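Local coordinates for signal recognition 54 kDa protein (Pyrococcus furiosus, PDB 3DM5), which is the 54 kDa protein of a signal recognition particle, combining an N-terminal helical bundle, a P-loop nucleotide-binding domain that holds GDP, and a helical signal peptide binding domain, at residues F328-M333 against D380-E385; N12-I17 against L294-I299; R400-S405 against K410-L415; L120-Q125 against K277-E282. All coordinates share one frame; numbering follows the deposited sequence.

Interaction 1 (F328-M333 against D380-E385); sequences FTLKDM and DSMTEE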
loop_
_atom_site.group_PDB
_atom_site.type_symbol
_atom_site.label_atom_id
_atom_site.label_comp_id
_atom_site.label_asym_id
_atom_site.label_seq_id
_atom_site.Cartn_x
_atom_site.Cartn_y
_atom_site.Cartn_z
ATOM N N PHE A 328 -8.218 -28.820 31.975
ATOM C CA PHE A 328 -7.464 -29.254 30.811
ATOM C C PHE A 328 -8.471 -29.917 29.880
ATOM O O PHE A 328 -9.324 -30.686 30.329
ATOM C CB PHE A 328 -6.356 -30.212 31.267
ATOM C CG PHE A 328 -5.693 -30.994 30.161
ATOM C CD1 PHE A 328 -4.578 -30.492 29.513
ATOM C CD2 PHE A 328 -6.141 -32.260 29.819
ATOM C CE1 PHE A 328 -3.937 -31.216 28.509
ATOM C CE2 PHE A 328 -5.509 -32.989 28.819
ATOM C CZ PHE A 328 -4.399 -32.462 28.162
ATOM N N THR A 329 -8.409 -29.588 28.592
ATOM C CA THR A 329 -9.441 -30.019 27.656
ATOM C C THR A 329 -8.873 -30.784 26.485
ATOM O O THR A 329 -7.652 -30.871 26.301
ATOM C CB THR A 329 -10.225 -28.829 27.069
ATOM O OG1 THR A 329 -9.426 -28.177 26.073
ATOM C CG2 THR A 329 -10.616 -27.825 28.158
ATOM N N LEU A 330 -9.785 -31.329 25.686
ATOM C CA LEU A 330 -9.429 -32.054 24.477
ATOM C C LEU A 330 -8.755 -31.134 23.481
ATOM O O LEU A 330 -8.001 -31.583 22.622
ATOM C CB LEU A 330 -10.674 -32.681 23.856
ATOM C CG LEU A 330 -10.960 -34.103 24.333
ATOM C CD1 LEU A 330 -12.443 -34.301 24.557
ATOM C CD2 LEU A 330 -10.424 -35.084 23.314
ATOM N N LYS A 331 -9.034 -29.842 23.605
ATOM C CA LYS A 331 -8.401 -28.846 22.758
ATOM C C LYS A 331 -6.949 -28.676 23.196
ATOM O O LYS A 331 -6.037 -28.674 22.372
ATOM C CB LYS A 331 -9.144 -27.515 22.860
ATOM C CG LYS A 331 -9.347 -26.810 21.530
ATOM C CD LYS A 331 -10.765 -26.984 20.998
ATOM C CE LYS A 331 -11.657 -25.818 21.406
ATOM N NZ LYS A 331 -11.548 -24.668 20.465
ATOM N N ASP A 332 -6.746 -28.540 24.504
ATOM C CA ASP A 332 -5.405 -28.491 25.084
ATOM C C ASP A 332 -4.531 -29.697 24.692
ATOM O O ASP A 332 -3.350 -29.536 24.388
ATOM C CB ASP A 332 -5.497 -28.386 26.600
ATOM C CG ASP A 332 -6.076 -27.064 27.057
ATOM O OD1 ASP A 332 -6.909 -27.056 27.991
ATOM O OD2 ASP A 332 -5.697 -26.024 26.480
ATOM N N MET A 333 -5.114 -30.895 24.703
ATOM C CA MET A 333 -4.410 -32.109 24.295
ATOM C C MET A 333 -4.146 -32.129 22.785
ATOM O O MET A 333 -3.014 -32.335 22.342
ATOM C CB MET A 333 -5.199 -33.352 24.712
ATOM C CG MET A 333 -4.448 -34.663 24.502
ATOM S SD MET A 333 -5.520 -36.115 24.371
ATOM C CE MET A 333 -6.178 -35.903 22.721
ATOM N N ASP A 380 -11.798 -34.134 15.108
ATOM C CA ASP A 380 -12.439 -33.359 14.055
ATOM C C ASP A 380 -13.879 -33.804 13.855
ATOM O O ASP A 380 -14.613 -33.245 13.034
ATOM C CB ASP A 380 -11.693 -33.523 12.735
ATOM C CG ASP A 380 -10.322 -32.869 12.749
ATOM O OD1 ASP A 380 -9.995 -32.183 13.741
ATOM O OD2 ASP A 380 -9.575 -33.046 11.761
ATOM N N SER A 381 -14.273 -34.835 14.588
ATOM C CA SER A 381 -15.637 -35.311 14.516
ATOM C C SER A 381 -16.354 -35.008 15.823
ATOM O O SER A 381 -17.533 -35.333 16.003
ATOM C CB SER A 381 -15.681 -36.801 14.213
ATOM O OG SER A 381 -17.026 -37.236 14.183
ATOM N N MET A 382 -15.627 -34.385 16.738
ATOM C CA MET A 382 -16.227 -33.951 17.979
ATOM C C MET A 382 -16.732 -32.513 17.823
ATOM O O MET A 382 -16.280 -31.764 16.942
ATOM C CB MET A 382 -15.230 -34.066 19.135
ATOM C CG MET A 382 -14.664 -35.478 19.357
ATOM S SD MET A 382 -13.660 -35.602 20.859
ATOM C CE MET A 382 -13.484 -37.372 20.980
ATOM N N THR A 383 -17.682 -32.139 18.674
ATOM C CA THR A 383 -18.200 -30.788 18.665
ATOM C C THR A 383 -17.385 -29.944 19.623
ATOM O O THR A 383 -16.534 -30.460 20.351
ATOM C CB THR A 383 -19.683 -30.733 19.069
ATOM O OG1 THR A 383 -19.846 -31.169 20.431
ATOM C CG2 THR A 383 -20.494 -31.607 18.144
ATOM N N GLU A 384 -17.650 -28.645 19.614
ATOM C CA GLU A 384 -16.936 -27.704 20.463
ATOM C C GLU A 384 -17.169 -28.072 21.912
ATOM O O GLU A 384 -16.224 -28.197 22.687
ATOM C CB GLU A 384 -17.410 -26.264 20.186
ATOM C CG GLU A 384 -16.361 -25.202 20.401
ATOM C CD GLU A 384 -15.086 -25.409 19.574
ATOM O OE1 GLU A 384 -15.103 -26.129 18.549
ATOM O OE2 GLU A 384 -14.052 -24.828 19.962
ATOM N N GLU A 385 -18.437 -28.264 22.267
ATOM C CA GLU A 385 -18.806 -28.520 23.660
ATOM C C GLU A 385 -18.153 -29.792 24.183
ATOM O O GLU A 385 -17.837 -29.885 25.365
ATOM C CB GLU A 385 -20.320 -28.627 23.813
ATOM C CG GLU A 385 -20.903 -29.826 23.104
ATOM C CD GLU A 385 -22.372 -30.011 23.394
ATOM O OE1 GLU A 385 -22.808 -29.614 24.506
ATOM O OE2 GLU A 385 -23.072 -30.558 22.502
#

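Interaction 2 (N12-I17 against L294-I299); sequences NTLKKI and LGLGDI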
loop_
_atom_site.group_PDB
_atom_site.type_symbol
_atom_site.label_atom_id
_atom_site.label_comp_id
_atom_site.label_asym_id
_atom_site.label_seq_id
_atom_site.Cartn_x
_atom_site.Cartn_y
_atom_site.Cartn_z
ATOM N N ASN A 12 10.598 -13.970 -1.071
ATOM C CA ASN A 12 9.328 -14.684 -1.001
ATOM C C ASN A 12 9.158 -15.709 -2.106
ATOM O O ASN A 12 8.510 -16.740 -1.923
ATOM C CB ASN A 12 8.150 -13.713 -0.985
ATOM C CG ASN A 12 7.994 -13.023 0.355
ATOM O OD1 ASN A 12 8.567 -13.451 1.363
ATOM N ND2 ASN A 12 7.227 -11.944 0.373
ATOM N N THR A 13 9.747 -15.432 -3.258
ATOM C CA THR A 13 9.678 -16.374 -4.355
ATOM C C THR A 13 10.509 -17.587 -3.980
ATOM O O THR A 13 10.183 -18.697 -4.364
ATOM C CB THR A 13 10.193 -15.760 -5.661
ATOM O OG1 THR A 13 11.628 -15.724 -5.643
ATOM C CG2 THR A 13 9.637 -14.351 -5.832
ATOM N N LEU A 14 11.574 -17.370 -3.212
ATOM C CA LEU A 14 12.444 -18.464 -2.786
ATOM C C LEU A 14 11.795 -19.271 -1.663
ATOM O O LEU A 14 11.912 -20.497 -1.638
ATOM C CB LEU A 14 13.838 -17.958 -2.375
ATOM C CG LEU A 14 14.723 -17.457 -3.521
ATOM C CD1 LEU A 14 16.142 -17.315 -3.061
ATOM C CD2 LEU A 14 14.648 -18.399 -4.717
ATOM N N LYS A 15 11.115 -18.582 -0.746
ATOM C CA LYS A 15 10.320 -19.244 0.290
ATOM C C LYS A 15 9.238 -20.100 -0.347
ATOM O O LYS A 15 9.006 -21.229 0.062
ATOM C CB LYS A 15 9.668 -18.231 1.230
ATOM C CG LYS A 15 10.637 -17.554 2.208
ATOM C CD LYS A 15 10.027 -16.267 2.755
ATOM C CE LYS A 15 11.067 -15.316 3.352
ATOM N NZ LYS A 15 11.040 -15.282 4.847
ATOM N N LYS A 16 8.579 -19.559 -1.360
ATOM C CA LYS A 16 7.525 -20.294 -2.024
ATOM C C LYS A 16 8.083 -21.607 -2.510
ATOM O O LYS A 16 7.471 -22.656 -2.328
ATOM C CB LYS A 16 6.954 -19.499 -3.196
ATOM C CG LYS A 16 5.871 -18.497 -2.810
ATOM C CD LYS A 16 5.091 -18.039 -4.043
ATOM C CE LYS A 16 3.928 -17.136 -3.659
ATOM N NZ LYS A 16 3.100 -16.768 -4.848
ATOM N N ILE A 17 9.256 -21.544 -3.127
ATOM C CA ILE A 17 9.909 -22.742 -3.636
ATOM C C ILE A 17 10.205 -23.733 -2.509
ATOM O O ILE A 17 9.952 -24.924 -2.640
ATOM C CB ILE A 17 11.198 -22.397 -4.401
ATOM C CG1 ILE A 17 10.840 -21.610 -5.654
ATOM C CG2 ILE A 17 11.964 -23.656 -4.758
ATOM C CD1 ILE A 17 11.676 -21.952 -6.833
ATOM N N LEU A 294 18.244 -11.666 -0.734
ATOM C CA LEU A 294 17.349 -12.834 -0.794
ATOM C C LEU A 294 17.013 -13.490 0.559
ATOM O O LEU A 294 16.269 -14.465 0.621
ATOM C CB LEU A 294 17.913 -13.888 -1.735
ATOM C CG LEU A 294 18.141 -13.381 -3.154
ATOM C CD1 LEU A 294 18.806 -14.451 -3.955
ATOM C CD2 LEU A 294 16.827 -12.997 -3.775
ATOM N N GLY A 295 17.564 -12.953 1.636
ATOM C CA GLY A 295 17.260 -13.455 2.960
ATOM C C GLY A 295 17.922 -14.780 3.292
ATOM O O GLY A 295 17.444 -15.515 4.158
ATOM N N LEU A 296 19.027 -15.067 2.609
ATOM C CA LEU A 296 19.755 -16.317 2.768
ATOM C C LEU A 296 20.585 -16.310 4.028
ATOM O O LEU A 296 21.046 -15.256 4.468
ATOM C CB LEU A 296 20.674 -16.551 1.572
ATOM C CG LEU A 296 19.912 -16.636 0.255
ATOM C CD1 LEU A 296 20.815 -16.885 -0.933
ATOM C CD2 LEU A 296 18.879 -17.715 0.380
ATOM N N GLY A 297 20.767 -17.497 4.604
ATOM C CA GLY A 297 21.650 -17.682 5.740
ATOM C C GLY A 297 21.204 -16.952 6.986
ATOM O O GLY A 297 22.025 -16.582 7.833
ATOM N N ASP A 298 19.894 -16.767 7.109
ATOM C CA ASP A 298 19.344 -15.933 8.164
ATOM C C ASP A 298 19.266 -16.649 9.519
ATOM O O ASP A 298 18.183 -16.847 10.072
ATOM C CB ASP A 298 17.983 -15.367 7.757
ATOM C CG ASP A 298 17.484 -14.315 8.724
ATOM O OD1 ASP A 298 18.294 -13.795 9.521
ATOM O OD2 ASP A 298 16.278 -14.012 8.696
ATOM N N ILE A 299 20.430 -17.014 10.048
ATOM C CA ILE A 299 20.529 -17.601 11.385
ATOM C C ILE A 299 20.083 -16.630 12.479
ATOM O O ILE A 299 19.529 -17.049 13.500
ATOM C CB ILE A 299 21.963 -18.064 11.694
ATOM C CG1 ILE A 299 22.475 -18.998 10.595
ATOM C CG2 ILE A 299 22.012 -18.747 13.062
ATOM C CD1 ILE A 299 21.805 -20.363 10.601
#

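Interaction 3 (R400-S405 against K410-L415); sequences RIARGS and KDVKEL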
loop_
_atom_site.group_PDB
_atom_site.type_symbol
_atom_site.label_atom_id
_atom_site.label_comp_id
_atom_site.label_asym_id
_atom_site.label_seq_id
_atom_site.Cartn_x
_atom_site.Cartn_y
_atom_site.Cartn_z
ATOM N N ARG A 400 -21.451 -41.736 17.981
ATOM C CA ARG A 400 -21.575 -40.686 16.959
ATOM C C ARG A 400 -20.179 -40.249 16.492
ATOM O O ARG A 400 -19.879 -40.204 15.290
ATOM C CB ARG A 400 -22.358 -39.468 17.479
ATOM C CG ARG A 400 -22.746 -38.462 16.360
ATOM C CD ARG A 400 -22.831 -36.975 16.804
ATOM N NE ARG A 400 -21.517 -36.360 17.005
ATOM C CZ ARG A 400 -21.057 -35.916 18.176
ATOM N NH1 ARG A 400 -21.812 -35.999 19.262
ATOM N NH2 ARG A 400 -19.840 -35.384 18.269
ATOM N N ILE A 401 -19.329 -39.930 17.462
ATOM C CA ILE A 401 -17.959 -39.542 17.177
ATOM C C ILE A 401 -17.269 -40.597 16.294
ATOM O O ILE A 401 -16.689 -40.275 15.252
ATOM C CB ILE A 401 -17.193 -39.290 18.486
ATOM C CG1 ILE A 401 -17.892 -38.178 19.277
ATOM C CG2 ILE A 401 -15.727 -38.963 18.215
ATOM C CD1 ILE A 401 -17.316 -37.927 20.634
ATOM N N ALA A 402 -17.372 -41.859 16.699
ATOM C CA ALA A 402 -16.765 -42.962 15.969
ATOM C C ALA A 402 -17.301 -43.047 14.540
ATOM O O ALA A 402 -16.543 -43.180 13.577
ATOM C CB ALA A 402 -17.008 -44.254 16.707
ATOM N N ARG A 403 -18.619 -42.968 14.412
ATOM C CA ARG A 403 -19.271 -42.969 13.105
ATOM C C ARG A 403 -18.858 -41.767 12.247
ATOM O O ARG A 403 -18.517 -41.925 11.071
ATOM C CB ARG A 403 -20.791 -43.020 13.287
ATOM C CG ARG A 403 -21.608 -42.661 12.059
ATOM C CD ARG A 403 -22.969 -43.328 12.139
ATOM N NE ARG A 403 -24.044 -42.467 11.658
ATOM C CZ ARG A 403 -24.832 -41.746 12.451
ATOM N NH1 ARG A 403 -24.665 -41.783 13.772
ATOM N NH2 ARG A 403 -25.790 -40.989 11.926
ATOM N N GLY A 404 -18.880 -40.573 12.847
ATOM C CA GLY A 404 -18.501 -39.347 12.159
ATOM C C GLY A 404 -17.039 -39.241 11.745
ATOM O O GLY A 404 -16.710 -38.521 10.803
ATOM N N SER A 405 -16.157 -39.953 12.444
ATOM C CA SER A 405 -14.727 -39.910 12.141
ATOM C C SER A 405 -14.294 -41.075 11.277
ATOM O O SER A 405 -13.147 -41.131 10.843
ATOM C CB SER A 405 -13.906 -39.909 13.429
ATOM O OG SER A 405 -14.360 -40.933 14.281
ATOM N N LYS A 410 -13.785 -48.196 19.668
ATOM C CA LYS A 410 -12.588 -48.577 20.402
ATOM C C LYS A 410 -11.589 -47.431 20.341
ATOM O O LYS A 410 -11.169 -46.911 21.373
ATOM C CB LYS A 410 -11.977 -49.852 19.828
ATOM N N ASP A 411 -11.224 -47.036 19.123
ATOM C CA ASP A 411 -10.335 -45.898 18.909
ATOM C C ASP A 411 -10.756 -44.682 19.740
ATOM O O ASP A 411 -9.922 -44.033 20.380
ATOM C CB ASP A 411 -10.305 -45.525 17.427
ATOM C CG ASP A 411 -9.571 -46.546 16.581
ATOM O OD1 ASP A 411 -8.409 -46.868 16.907
ATOM O OD2 ASP A 411 -10.153 -47.013 15.578
ATOM N N VAL A 412 -12.053 -44.384 19.732
ATOM C CA VAL A 412 -12.574 -43.224 20.446
ATOM C C VAL A 412 -12.300 -43.321 21.943
ATOM O O VAL A 412 -11.867 -42.343 22.560
ATOM C CB VAL A 412 -14.079 -43.015 20.190
ATOM C CG1 VAL A 412 -14.608 -41.887 21.054
ATOM C CG2 VAL A 412 -14.331 -42.726 18.720
ATOM N N LYS A 413 -12.545 -44.497 22.519
ATOM C CA LYS A 413 -12.300 -44.706 23.946
ATOM C C LYS A 413 -10.796 -44.698 24.217
ATOM O O LYS A 413 -10.348 -44.343 25.309
ATOM C CB LYS A 413 -12.960 -45.998 24.433
ATOM C CG LYS A 413 -14.449 -46.063 24.104
ATOM C CD LYS A 413 -15.054 -47.456 24.279
ATOM C CE LYS A 413 -15.795 -47.596 25.603
ATOM N NZ LYS A 413 -16.767 -48.734 25.576
ATOM N N GLU A 414 -10.021 -45.064 23.200
ATOM C CA GLU A 414 -8.565 -45.004 23.287
ATOM C C GLU A 414 -8.126 -43.563 23.489
ATOM O O GLU A 414 -7.532 -43.221 24.520
ATOM C CB GLU A 414 -7.920 -45.580 22.024
ATOM N N LEU A 415 -8.430 -42.726 22.497
ATOM C CA LEU A 415 -8.185 -41.288 22.571
ATOM C C LEU A 415 -8.611 -40.712 23.919
ATOM O O LEU A 415 -7.847 -39.986 24.552
ATOM C CB LEU A 415 -8.915 -40.556 21.435
ATOM C CG LEU A 415 -8.538 -39.098 21.134
ATOM C CD1 LEU A 415 -9.249 -38.629 19.884
ATOM C CD2 LEU A 415 -8.857 -38.167 22.288
#

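Interaction 4 (L120-Q125 against K277-E282); sequences LARYFQ and KIDDIE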
loop_
_atom_site.group_PDB
_atom_site.type_symbol
_atom_site.label_atom_id
_atom_site.label_comp_id
_atom_site.label_asym_id
_atom_site.label_seq_id
_atom_site.Cartn_x
_atom_site.Cartn_y
_atom_site.Cartn_z
ATOM N N LEU A 120 33.675 8.297 2.167
ATOM C CA LEU A 120 34.860 7.571 1.710
ATOM C C LEU A 120 36.116 7.965 2.519
ATOM O O LEU A 120 36.888 7.116 2.943
ATOM C CB LEU A 120 35.057 7.788 0.214
ATOM C CG LEU A 120 35.943 6.793 -0.524
ATOM C CD1 LEU A 120 35.458 5.379 -0.321
ATOM C CD2 LEU A 120 35.956 7.154 -1.976
ATOM N N ALA A 121 36.299 9.247 2.782
ATOM C CA ALA A 121 37.420 9.672 3.614
ATOM C C ALA A 121 37.344 9.028 4.991
ATOM O O ALA A 121 38.330 8.463 5.485
ATOM C CB ALA A 121 37.448 11.175 3.737
ATOM N N ARG A 122 36.168 9.102 5.604
ATOM C CA ARG A 122 35.962 8.533 6.933
ATOM C C ARG A 122 36.123 7.008 6.935
ATOM O O ARG A 122 36.678 6.446 7.878
ATOM C CB ARG A 122 34.577 8.914 7.478
ATOM C CG ARG A 122 34.154 8.143 8.734
ATOM C CD ARG A 122 35.065 8.442 9.918
ATOM N NE ARG A 122 34.623 7.743 11.119
ATOM C CZ ARG A 122 35.368 7.571 12.206
ATOM N NH1 ARG A 122 36.605 8.040 12.237
ATOM N NH2 ARG A 122 34.879 6.921 13.257
ATOM N N TYR A 123 35.621 6.339 5.898
ATOM C CA TYR A 123 35.795 4.901 5.778
ATOM C C TYR A 123 37.273 4.548 5.891
ATOM O O TYR A 123 37.646 3.635 6.627
ATOM C CB TYR A 123 35.219 4.382 4.446
ATOM C CG TYR A 123 35.618 2.964 4.078
ATOM C CD1 TYR A 123 34.803 1.893 4.394
ATOM C CD2 TYR A 123 36.809 2.693 3.405
ATOM C CE1 TYR A 123 35.161 0.589 4.055
ATOM C CE2 TYR A 123 37.175 1.376 3.068
ATOM C CZ TYR A 123 36.342 0.340 3.399
ATOM O OH TYR A 123 36.665 -0.963 3.082
ATOM N N PHE A 124 38.114 5.268 5.157
ATOM C CA PHE A 124 39.540 4.979 5.171
ATOM C C PHE A 124 40.247 5.374 6.466
ATOM O O PHE A 124 41.115 4.649 6.944
ATOM C CB PHE A 124 40.240 5.596 3.963
ATOM C CG PHE A 124 40.067 4.801 2.720
ATOM C CD1 PHE A 124 39.460 5.348 1.599
ATOM C CD2 PHE A 124 40.462 3.472 2.694
ATOM C CE1 PHE A 124 39.293 4.581 0.439
ATOM C CE2 PHE A 124 40.295 2.700 1.541
ATOM C CZ PHE A 124 39.716 3.256 0.412
ATOM N N GLN A 125 39.882 6.522 7.018
ATOM C CA GLN A 125 40.459 6.977 8.280
ATOM C C GLN A 125 40.158 6.027 9.448
ATOM O O GLN A 125 41.046 5.649 10.202
ATOM C CB GLN A 125 39.975 8.385 8.612
ATOM C CG GLN A 125 40.748 8.994 9.732
ATOM C CD GLN A 125 39.849 9.509 10.842
ATOM O OE1 GLN A 125 38.676 9.157 10.916
ATOM N NE2 GLN A 125 40.403 10.339 11.715
ATOM N N LYS A 277 23.896 10.257 6.844
ATOM C CA LYS A 277 24.998 10.314 7.787
ATOM C C LYS A 277 26.343 9.748 7.253
ATOM O O LYS A 277 26.365 8.916 6.354
ATOM C CB LYS A 277 24.571 9.651 9.097
ATOM N N ILE A 278 27.448 10.233 7.829
ATOM C CA ILE A 278 28.827 10.007 7.371
ATOM C C ILE A 278 29.241 8.538 7.294
ATOM O O ILE A 278 30.163 8.170 6.565
ATOM C CB ILE A 278 29.840 10.709 8.324
ATOM C CG1 ILE A 278 31.265 10.630 7.787
ATOM C CG2 ILE A 278 29.823 10.066 9.703
ATOM C CD1 ILE A 278 31.551 11.636 6.769
ATOM N N ASP A 279 28.570 7.701 8.066
ATOM C CA ASP A 279 28.891 6.284 8.130
ATOM C C ASP A 279 28.004 5.461 7.196
ATOM O O ASP A 279 28.179 4.246 7.065
ATOM C CB ASP A 279 28.762 5.791 9.573
ATOM C CG ASP A 279 29.800 6.424 10.495
ATOM O OD1 ASP A 279 31.024 6.211 10.278
ATOM O OD2 ASP A 279 29.391 7.136 11.439
ATOM N N ASP A 280 27.072 6.133 6.524
ATOM C CA ASP A 280 26.070 5.441 5.724
ATOM C C ASP A 280 26.599 5.052 4.354
ATOM O O ASP A 280 26.023 5.429 3.336
ATOM C CB ASP A 280 24.809 6.308 5.569
ATOM C CG ASP A 280 24.053 6.487 6.882
ATOM O OD1 ASP A 280 24.142 5.595 7.753
ATOM O OD2 ASP A 280 23.353 7.507 7.044
ATOM N N ILE A 281 27.694 4.292 4.346
ATOM C CA ILE A 281 28.325 3.780 3.132
ATOM C C ILE A 281 28.808 2.356 3.396
ATOM O O ILE A 281 29.324 2.061 4.461
ATOM C CB ILE A 281 29.528 4.658 2.730
ATOM C CG1 ILE A 281 30.202 4.132 1.472
ATOM C CG2 ILE A 281 30.533 4.701 3.842
ATOM C CD1 ILE A 281 31.002 5.178 0.710
ATOM N N GLU A 282 28.631 1.459 2.437
ATOM C CA GLU A 282 29.125 0.104 2.610
ATOM C C GLU A 282 29.801 -0.408 1.323
ATOM O O GLU A 282 29.385 -0.064 0.219
ATOM C CB GLU A 282 28.000 -0.813 3.107
ATOM C CG GLU A 282 26.978 -1.163 2.063
ATOM C CD GLU A 282 26.051 -2.292 2.503
ATOM O OE1 GLU A 282 25.372 -2.126 3.545
ATOM O OE2 GLU A 282 25.993 -3.337 1.805
#

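Interaction 1 (F328-M333 against D380-E385)
Lys331 and Glu384 meet across this contact with their side chains at about a right angle, and Leu330 and Met382 repeat the same perpendicular approach beside them. The Lys331 chain is bent at each torsion beyond CB, and its NZ ends 2.6 Å from Glu384 OE2. This is a hydrogen bond within a salt bridge, with the ammonium approaching nearly along the line of the C-O bond. Although the CB of Glu384 points away from the other segment, the bend at chi2 (57°) helps bring the carboxylate back toward Lys331. In the apolar pair, the extended chain of Met382 brings its sulfur up to the fork of Leu330: SD lies 4.1 Å from Leu330 CD2 and equally far from Leu330 CD1, so both methyls share the contact.

The start of helix 330-341 is fixed by a capping box. Thr329 OG1 accepts from Asp332 N at 3.1 Å in a nearly straight bond (169°), and Asp332 OD1 accepts from Thr329 N at 3.0 Å. Leu387 of helix 384-388 touches Leu330, Lys331 and Met382, so it lies beside both the polar and the apolar pair. Lys331 NZ has a second carboxylate partner, Asp285 of a second subunit, and a sulfate ion, probably from the crystallisation liquor, lies about 4 Å from the lysine side chain.

Chemically, the contact is a single ion pair set beside a sulfur-methyl contact. With two carboxylates bound to it, the amine is probably kept positively charged, and the same charge serves both the intrachain bridge and the subunit interface.

Interaction 2 (N12-I17 against L294-I299)
Leu14 and Leu294 take the same first torsion, with CG opposite the carbonyl carbon and close to the backbone N (chi1 -71° and -58°), a setting that helps bring their branched ends together. The contact joins helix 5-19 of the N-terminal helical bundle to the Schellman motif that closes helix 286-293. Gly295 leaves the helix there with a positive phi of 75°.

Leu14 is the sole side chain that carries the contact on the bundle side, and it does so through one methyl. Its CD1 sits 4.0 Å from Leu294 CD1. The same CD1 is 4.1 Å from Leu294 CB, so it rests alongside the base of Leu294 as well as its end, and the two side chains run at a slant to one another. Their closest backbone approach is also Leu14 to Leu294, with CA atoms 7.7 Å apart, a separation bridged by the two leucine side chains. No hydrogen bond crosses between the segments.

Helix 71-86 adds further apolar contacts, with Leu83 against Leu294 and Tyr80 against Leu296. The chain then turns toward the next helix: Asp298 stands at the N-cap of helix 299-310, where its OD1 accepts from Gly301 N. A second subunit comes close on this side, Glu312 of that subunit accepting from Gly297 N. Lys15 NZ and Asp298 OD2 carry opposite charges but lie 6.6 Å apart, too far for a salt bridge, which leaves the junction essentially hydrophobic. A longer touch comes from Leu296, whose CD2 reaches to 4.4 Å from Leu14 CD1.

Interaction 3 (R400-S405 against K410-L415)
Val412 places one methyl, CG2, against Ala402 and Ile401, joining two consecutive helices across a short turn. Helices 395-405 and 409-427 belong to the signal peptide binding domain, and their succession is consistent with the helix-turn-helix character of that family.

In the first shell, Val412 CG2 lies 3.7 Å from Ala402 CB and equally close to Ala402 CA, so it bears on the backbone as well as on the methyl. Ile401 CG2 meets the same Val412 CG2 at 4.0 Å, with the two branched side chains crossing at about a right angle. Val412 is set for this by a chi1 of 174°, which sends CG1 opposite the backbone N and leaves CG2 beside that nitrogen, facing the other helix. The small side chain at Ala402 probably helps allow the closest backbone approach, 6.1 Å between Ala402 CA and Val412 CA.

Further out, Ile378 of helix 369-379 and Met382 touch Ile401, while Ile398, one turn earlier in the first helix, touches Val412. The Arg400 guanidinium reaches Glu386 in a salt bridge, and its NE bonds to Arg127 O of a second subunit.

Near Ser405 the serine bonds back to its own helix. Ile401 O accepts from Ser405 N and, at 2.6 Å, from Ser405 OG, the hydroxyl approaching 32° out of the carbonyl plane.

Interaction 4 (L120-Q125 against K277-E282)
In this P-loop NTPase-type domain, helix 113-125, which follows the probable Walker A loop, packs against the type I turn Lys277-Asp280 and the edge strand 281-283 that it leads into. Arg122 provides the main side chain. With CG opposite the backbone N (chi1 168°), its aliphatic base is carried across Ile278 at about a right angle. Arg122 CB lies 3.7 Å from Ile278 CG1, and the CG of the arginine is 3.9 Å from that same Ile278 CG1.

Beyond this apolar overlap, Asp279 OD1 comes to the edge of the guanidinium, near its plane, but stays 4.0 Å from Arg122 NE. At that distance no hydrogen bond forms, and the two planes are also 62° apart. The guanidinium is instead held within its own helix: Arg122 NH1 donates to Gln125 OE1 at 2.7 Å, with that oxygen only 5° out of the guanidinium plane. Further along, Ile281 points its CB toward the helix and sets CD1 4.4 Å from the backbone N of Leu120.

Around the contact, Tyr154 touches Arg122, Gln125 and Ile278, while Phe271 of the neighbouring strand 269-273 touches both Leu120 and Ile281. Lys119 NZ, next to the helix segment, bonds to Asp280 O and so adds a polar tie to the turn.

Between the two segments the attraction is therefore mostly apolar, with Asp279, beyond salt-bridge distance, probably adding a modest electrostatic attraction. An acetate ion about 4 Å from the Arg122 side chain, probably from the crystallisation liquor, is consistent with a guanidinium able to attract further anions.

Interactions 1 and 3 form one neighbourhood, with centres 13 Å apart inside the signal peptide binding domain. They touch directly where Ser381 O probably accepts from Arg400 NH2 at 3.2 Å and Ser381 OG probably bonds to Ile401 O. Interaction 4 lies in the nucleotide-binding domain, whose GDP pocket draws on residues between 109 and 276; its centre is about 60 Å from that of interaction 1, on the opposite side of the chain's centre. Interaction 2 lies between, about 30 Å from interaction 4 and 36 Å from interaction 1 by centres. All four reach a second subunit; in interaction 4 this is Tyr123 packing on Glu384 of that subunit.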